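Putative cell invasion protein with MAC/Perforin domain (Bacteroides thetaiotaomicron VPI-5482, PDB 3KK7) is a membrane-attack complex/perforin (MACPF) family protein of a gut symbiont, whose cellular role is unsettled, and may take part in cell invasion. Local coordinates at residues K104-K116 with F236-N248. Sequence-based numbering, arbitrary orientation.
Sequences KALSYSDFDRLEK and FDSKEKDMDVAIN
A salt-bridge network with Glu240 at its centre joins Arg113 and Lys116, in the loop after strand 93-108, to helix 236-249 of the MACPF domain. The helix packs on the last residues of the strand, which pairs antiparallel with strand 157-173 in the bent sheet; the axes of 104-108 and 236-248 run nearly antiparallel (150°) and approach to 7.2 Å. Arg113 grips the carboxylate side-on: NE donates to Glu240 OE2 and NH2 to Glu240 OE1 (2.7 Å), both on syn lone pairs, the two planes being nearly coplanar. Bent at chi2 (-81°) and again at chi3, the Arg113 chain turns its guanidinium back onto the helix, where Phe236 CD1 lies 3.6 Å above its centre. Lys116 NZ instead meets Glu240 OE1 from above the carboxylate plane, at 2.9 Å, and also donates to Ser107 O. The backbone N of Ser109 approaches Glu240 OE2 from the anti side, tilted from the carboxylate plane (3.0 Å, N-H...O 161°), giving each oxygen two donors and fixing the group's rotation. An alanine in place of Glu240 would probably leave Arg113 and Lys116 without their shared counter-charge and Ser109 N without its acceptor. Toward the C-terminal end of the helix, Ala105 CB packs on Ile247 CG2; Lys239, beside Ser109, sends its amine to the carbonyls of Glu155 and Val157. Two serines complete the polar seam: Ser109 OG donates to Phe236 O on an in-plane lone pair, and Ser107 OG donates to Asp244 OD1 at 2.6 Å from the anti side, well out of the carboxylate plane.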
loop_
_atom_site.group_PDB
_atom_site.type_symbol
_atom_site.label_atom_id
_atom_site.label_comp_id
_atom_site.label_asym_id
_atom_site.label_seq_id
_atom_site.Cartn_x
_atom_site.Cartn_y
_atom_site.Cartn_z
ATOM N N LYS A 104 -8.559 -5.940 -25.585
ATOM C CA LYS A 104 -8.817 -4.580 -25.142
ATOM C C LYS A 104 -7.710 -3.756 -25.765
ATOM O O LYS A 104 -6.568 -4.189 -25.774
ATOM C CB LYS A 104 -8.690 -4.396 -23.614
ATOM C CG LYS A 104 -9.157 -5.500 -22.683
ATOM C CD LYS A 104 -8.389 -5.340 -21.345
ATOM C CE LYS A 104 -8.877 -6.259 -20.198
ATOM N NZ LYS A 104 -8.126 -5.928 -18.944
ATOM N N ALA A 105 -8.047 -2.569 -26.246
ATOM C CA ALA A 105 -7.068 -1.626 -26.775
ATOM C C ALA A 105 -7.290 -0.300 -26.064
ATOM O O ALA A 105 -8.416 0.062 -25.760
ATOM C CB ALA A 105 -7.226 -1.463 -28.298
ATOM N N LEU A 106 -6.212 0.412 -25.786
ATOM C CA LEU A 106 -6.299 1.723 -25.157
ATOM C C LEU A 106 -5.354 2.697 -25.857
ATOM O O LEU A 106 -4.183 2.402 -26.028
ATOM C CB LEU A 106 -5.915 1.615 -23.684
ATOM C CG LEU A 106 -6.100 2.874 -22.847
ATOM C CD1 LEU A 106 -7.596 3.289 -22.854
ATOM C CD2 LEU A 106 -5.566 2.591 -21.435
ATOM N N SER A 107 -5.870 3.850 -26.243
ATOM C CA SER A 107 -5.055 4.916 -26.774
ATOM C C SER A 107 -5.101 6.086 -25.811
ATOM O O SER A 107 -6.168 6.421 -25.294
ATOM C CB SER A 107 -5.608 5.376 -28.093
ATOM O OG SER A 107 -5.689 4.309 -29.003
ATOM N N TYR A 108 -3.950 6.731 -25.613
ATOM C CA TYR A 108 -3.829 7.820 -24.664
ATOM C C TYR A 108 -2.733 8.800 -25.058
ATOM O O TYR A 108 -1.586 8.421 -25.279
ATOM C CB TYR A 108 -3.642 7.273 -23.232
ATOM C CG TYR A 108 -2.463 6.337 -22.967
ATOM C CD1 TYR A 108 -2.473 5.006 -23.401
ATOM C CD2 TYR A 108 -1.359 6.772 -22.219
ATOM C CE1 TYR A 108 -1.379 4.136 -23.139
ATOM C CE2 TYR A 108 -0.275 5.926 -21.937
ATOM C CZ TYR A 108 -0.283 4.613 -22.396
ATOM O OH TYR A 108 0.789 3.796 -22.099
ATOM N N SER A 109 -3.127 10.067 -25.143
ATOM C CA SER A 109 -2.241 11.179 -25.507
ATOM C C SER A 109 -1.361 11.644 -24.383
ATOM O O SER A 109 -0.477 12.477 -24.601
ATOM C CB SER A 109 -3.059 12.394 -25.938
ATOM O OG SER A 109 -3.689 12.150 -27.176
ATOM N N ASP A 110 -1.624 11.182 -23.175
ATOM C CA ASP A 110 -0.794 11.585 -22.052
ATOM C C ASP A 110 -1.122 10.698 -20.870
ATOM O O ASP A 110 -2.049 9.867 -20.946
ATOM C CB ASP A 110 -0.942 13.094 -21.722
ATOM C CG ASP A 110 -2.277 13.443 -21.084
ATOM O OD1 ASP A 110 -2.796 12.677 -20.248
ATOM O OD2 ASP A 110 -2.814 14.518 -21.412
ATOM N N PHE A 111 -0.385 10.887 -19.780
ATOM C CA PHE A 111 -0.439 9.945 -18.683
ATOM C C PHE A 111 -1.628 10.142 -17.763
ATOM O O PHE A 111 -1.942 9.252 -17.006
ATOM C CB PHE A 111 0.932 9.842 -18.010
ATOM C CG PHE A 111 1.965 9.314 -18.958
ATOM C CD1 PHE A 111 2.002 7.959 -19.277
ATOM C CD2 PHE A 111 2.790 10.169 -19.655
ATOM C CE1 PHE A 111 2.924 7.467 -20.234
ATOM C CE2 PHE A 111 3.688 9.693 -20.612
ATOM C CZ PHE A 111 3.752 8.350 -20.904
ATOM N N ASP A 112 -2.353 11.244 -17.879
ATOM C CA ASP A 112 -3.640 11.332 -17.202
ATOM C C ASP A 112 -4.682 10.609 -18.018
ATOM O O ASP A 112 -5.527 9.882 -17.474
ATOM C CB ASP A 112 -4.051 12.775 -16.961
ATOM C CG ASP A 112 -3.257 13.412 -15.858
ATOM O OD1 ASP A 112 -2.707 12.678 -14.996
ATOM O OD2 ASP A 112 -3.203 14.657 -15.835
ATOM N N ARG A 113 -4.610 10.769 -19.331
ATOM C CA ARG A 113 -5.520 10.058 -20.220
ATOM C C ARG A 113 -5.335 8.535 -20.129
ATOM O O ARG A 113 -6.225 7.817 -20.539
ATOM C CB ARG A 113 -5.340 10.503 -21.669
ATOM C CG ARG A 113 -5.527 12.017 -21.922
ATOM C CD ARG A 113 -6.942 12.442 -22.047
ATOM N NE ARG A 113 -7.683 11.598 -22.974
ATOM C CZ ARG A 113 -9.005 11.618 -23.106
ATOM N NH1 ARG A 113 -9.737 12.474 -22.388
ATOM N NH2 ARG A 113 -9.594 10.798 -23.967
ATOM N N LEU A 114 -4.188 8.062 -19.625
ATOM C CA LEU A 114 -3.940 6.626 -19.409
ATOM C C LEU A 114 -5.119 5.939 -18.700
ATOM O O LEU A 114 -5.479 4.790 -19.011
ATOM C CB LEU A 114 -2.659 6.420 -18.580
ATOM C CG LEU A 114 -2.275 4.988 -18.193
ATOM C CD1 LEU A 114 -2.222 3.994 -19.398
ATOM C CD2 LEU A 114 -0.926 5.016 -17.453
ATOM N N GLU A 115 -5.717 6.681 -17.767
ATOM C CA GLU A 115 -6.847 6.202 -16.985
ATOM C C GLU A 115 -8.229 6.682 -17.480
ATOM O O GLU A 115 -9.214 6.594 -16.765
ATOM C CB GLU A 115 -6.619 6.563 -15.510
ATOM C CG GLU A 115 -5.715 5.574 -14.818
ATOM C CD GLU A 115 -6.357 4.197 -14.716
ATOM O OE1 GLU A 115 -7.280 4.016 -13.878
ATOM O OE2 GLU A 115 -5.951 3.304 -15.500
ATOM N N LYS A 116 -8.317 7.130 -18.716
ATOM C CA LYS A 116 -9.601 7.562 -19.273
ATOM C C LYS A 116 -10.702 6.490 -19.169
ATOM O O LYS A 116 -11.862 6.847 -19.067
ATOM C CB LYS A 116 -9.461 8.000 -20.742
ATOM C CG LYS A 116 -9.245 6.855 -21.768
ATOM C CD LYS A 116 -9.012 7.421 -23.154
ATOM C CE LYS A 116 -9.064 6.361 -24.214
ATOM N NZ LYS A 116 -8.985 6.959 -25.596
ATOM N N PHE A 236 -5.737 15.870 -28.354
ATOM C CA PHE A 236 -5.748 14.612 -27.619
ATOM C C PHE A 236 -6.724 13.589 -28.214
ATOM O O PHE A 236 -6.409 12.414 -28.305
ATOM C CB PHE A 236 -6.035 14.819 -26.117
ATOM C CG PHE A 236 -7.452 15.150 -25.809
ATOM C CD1 PHE A 236 -8.386 14.136 -25.635
ATOM C CD2 PHE A 236 -7.851 16.471 -25.674
ATOM C CE1 PHE A 236 -9.698 14.437 -25.354
ATOM C CE2 PHE A 236 -9.159 16.794 -25.405
ATOM C CZ PHE A 236 -10.097 15.773 -25.237
ATOM N N ASP A 237 -7.896 14.044 -28.632
ATOM C CA ASP A 237 -8.898 13.110 -29.079
ATOM C C ASP A 237 -8.601 12.613 -30.484
ATOM O O ASP A 237 -8.678 11.405 -30.750
ATOM C CB ASP A 237 -10.334 13.659 -28.919
ATOM C CG ASP A 237 -10.547 14.978 -29.585
ATOM O OD1 ASP A 237 -9.558 15.627 -29.985
ATOM O OD2 ASP A 237 -11.715 15.377 -29.711
ATOM N N SER A 238 -8.224 13.520 -31.369
ATOM C CA SER A 238 -7.872 13.115 -32.726
ATOM C C SER A 238 -6.724 12.072 -32.750
ATOM O O SER A 238 -6.791 11.084 -33.469
ATOM C CB SER A 238 -7.505 14.346 -33.557
ATOM O OG SER A 238 -8.532 15.331 -33.484
ATOM N N LYS A 239 -5.681 12.303 -31.954
ATOM C CA LYS A 239 -4.548 11.388 -31.908
ATOM C C LYS A 239 -5.002 10.039 -31.372
ATOM O O LYS A 239 -4.590 9.010 -31.873
ATOM C CB LYS A 239 -3.404 11.938 -31.056
ATOM C CG LYS A 239 -2.771 13.240 -31.560
ATOM C CD LYS A 239 -1.486 13.627 -30.770
ATOM C CE LYS A 239 -1.724 13.975 -29.266
ATOM N NZ LYS A 239 -0.485 14.439 -28.504
ATOM N N GLU A 240 -5.879 10.056 -30.373
ATOM C CA GLU A 240 -6.403 8.808 -29.785
ATOM C C GLU A 240 -7.230 8.002 -30.802
ATOM O O GLU A 240 -7.075 6.788 -30.866
ATOM C CB GLU A 240 -7.149 9.080 -28.469
ATOM C CG GLU A 240 -6.145 9.416 -27.325
ATOM C CD GLU A 240 -6.782 9.891 -26.037
ATOM O OE1 GLU A 240 -7.973 9.655 -25.861
ATOM O OE2 GLU A 240 -6.098 10.506 -25.195
ATOM N N LYS A 241 -8.042 8.679 -31.629
ATOM C CA LYS A 241 -8.795 8.008 -32.681
ATOM C C LYS A 241 -7.809 7.461 -33.722
ATOM O O LYS A 241 -7.985 6.340 -34.210
ATOM C CB LYS A 241 -9.855 8.931 -33.313
ATOM C CG LYS A 241 -10.890 8.224 -34.220
ATOM N N ASP A 242 -6.751 8.208 -34.030
ATOM C CA ASP A 242 -5.736 7.683 -34.937
ATOM C C ASP A 242 -5.079 6.422 -34.365
ATOM O O ASP A 242 -4.884 5.432 -35.051
ATOM C CB ASP A 242 -4.674 8.732 -35.271
ATOM C CG ASP A 242 -5.212 9.873 -36.154
ATOM O OD1 ASP A 242 -6.336 9.758 -36.682
ATOM O OD2 ASP A 242 -4.507 10.891 -36.331
HETATM N N MSE A 243 -4.767 6.436 -33.085
HETATM C CA MSE A 243 -4.118 5.276 -32.462
HETATM C C MSE A 243 -5.110 4.099 -32.365
HETATM O O MSE A 243 -4.756 2.951 -32.694
HETATM C CB MSE A 243 -3.534 5.674 -31.101
HETATM C CG MSE A 243 -2.917 4.523 -30.302
HETATM SE SE MSE A 243 -1.310 3.778 -31.077
HETATM C CE MSE A 243 -0.108 5.304 -30.778
ATOM N N ASP A 244 -6.343 4.396 -31.932
ATOM C CA ASP A 244 -7.431 3.419 -31.943
ATOM C C ASP A 244 -7.490 2.663 -33.292
ATOM O O ASP A 244 -7.643 1.445 -33.320
ATOM C CB ASP A 244 -8.794 4.110 -31.704
ATOM C CG ASP A 244 -9.023 4.547 -30.265
ATOM O OD1 ASP A 244 -8.239 4.228 -29.340
ATOM O OD2 ASP A 244 -10.024 5.237 -30.052
ATOM N N VAL A 245 -7.364 3.388 -34.400
ATOM C CA VAL A 245 -7.445 2.789 -35.742
ATOM C C VAL A 245 -6.193 1.993 -36.021
ATOM O O VAL A 245 -6.268 0.898 -36.599
ATOM C CB VAL A 245 -7.585 3.866 -36.845
ATOM C CG1 VAL A 245 -7.587 3.241 -38.252
ATOM C CG2 VAL A 245 -8.856 4.710 -36.624
ATOM N N ALA A 246 -5.044 2.528 -35.600
ATOM C CA ALA A 246 -3.777 1.877 -35.888
ATOM C C ALA A 246 -3.663 0.561 -35.134
ATOM O O ALA A 246 -3.381 -0.488 -35.720
ATOM C CB ALA A 246 -2.633 2.771 -35.559
ATOM N N ILE A 247 -3.889 0.611 -33.827
ATOM C CA ILE A 247 -3.853 -0.610 -33.018
ATOM C C ILE A 247 -4.703 -1.682 -33.666
ATOM O O ILE A 247 -4.258 -2.795 -33.874
ATOM C CB ILE A 247 -4.377 -0.396 -31.587
ATOM C CG1 ILE A 247 -3.351 0.408 -30.770
ATOM C CG2 ILE A 247 -4.651 -1.777 -30.920
ATOM C CD1 ILE A 247 -3.849 0.823 -29.350
ATOM N N ASN A 248 -5.922 -1.302 -34.023
ATOM C CA ASN A 248 -6.880 -2.225 -34.594
ATOM C C ASN A 248 -6.505 -2.755 -35.982
ATOM O O ASN A 248 -6.965 -3.827 -36.361
ATOM C CB ASN A 248 -8.265 -1.596 -34.594
ATOM C CG ASN A 248 -9.310 -2.516 -34.018
ATOM O OD1 ASN A 248 -9.143 -3.054 -32.894
ATOM N ND2 ASN A 248 -10.421 -2.692 -34.757
HETATM O O HOH W 1 -8.982 1.301 -28.325
HETATM O O HOH W 2 -8.571 4.285 -26.601
#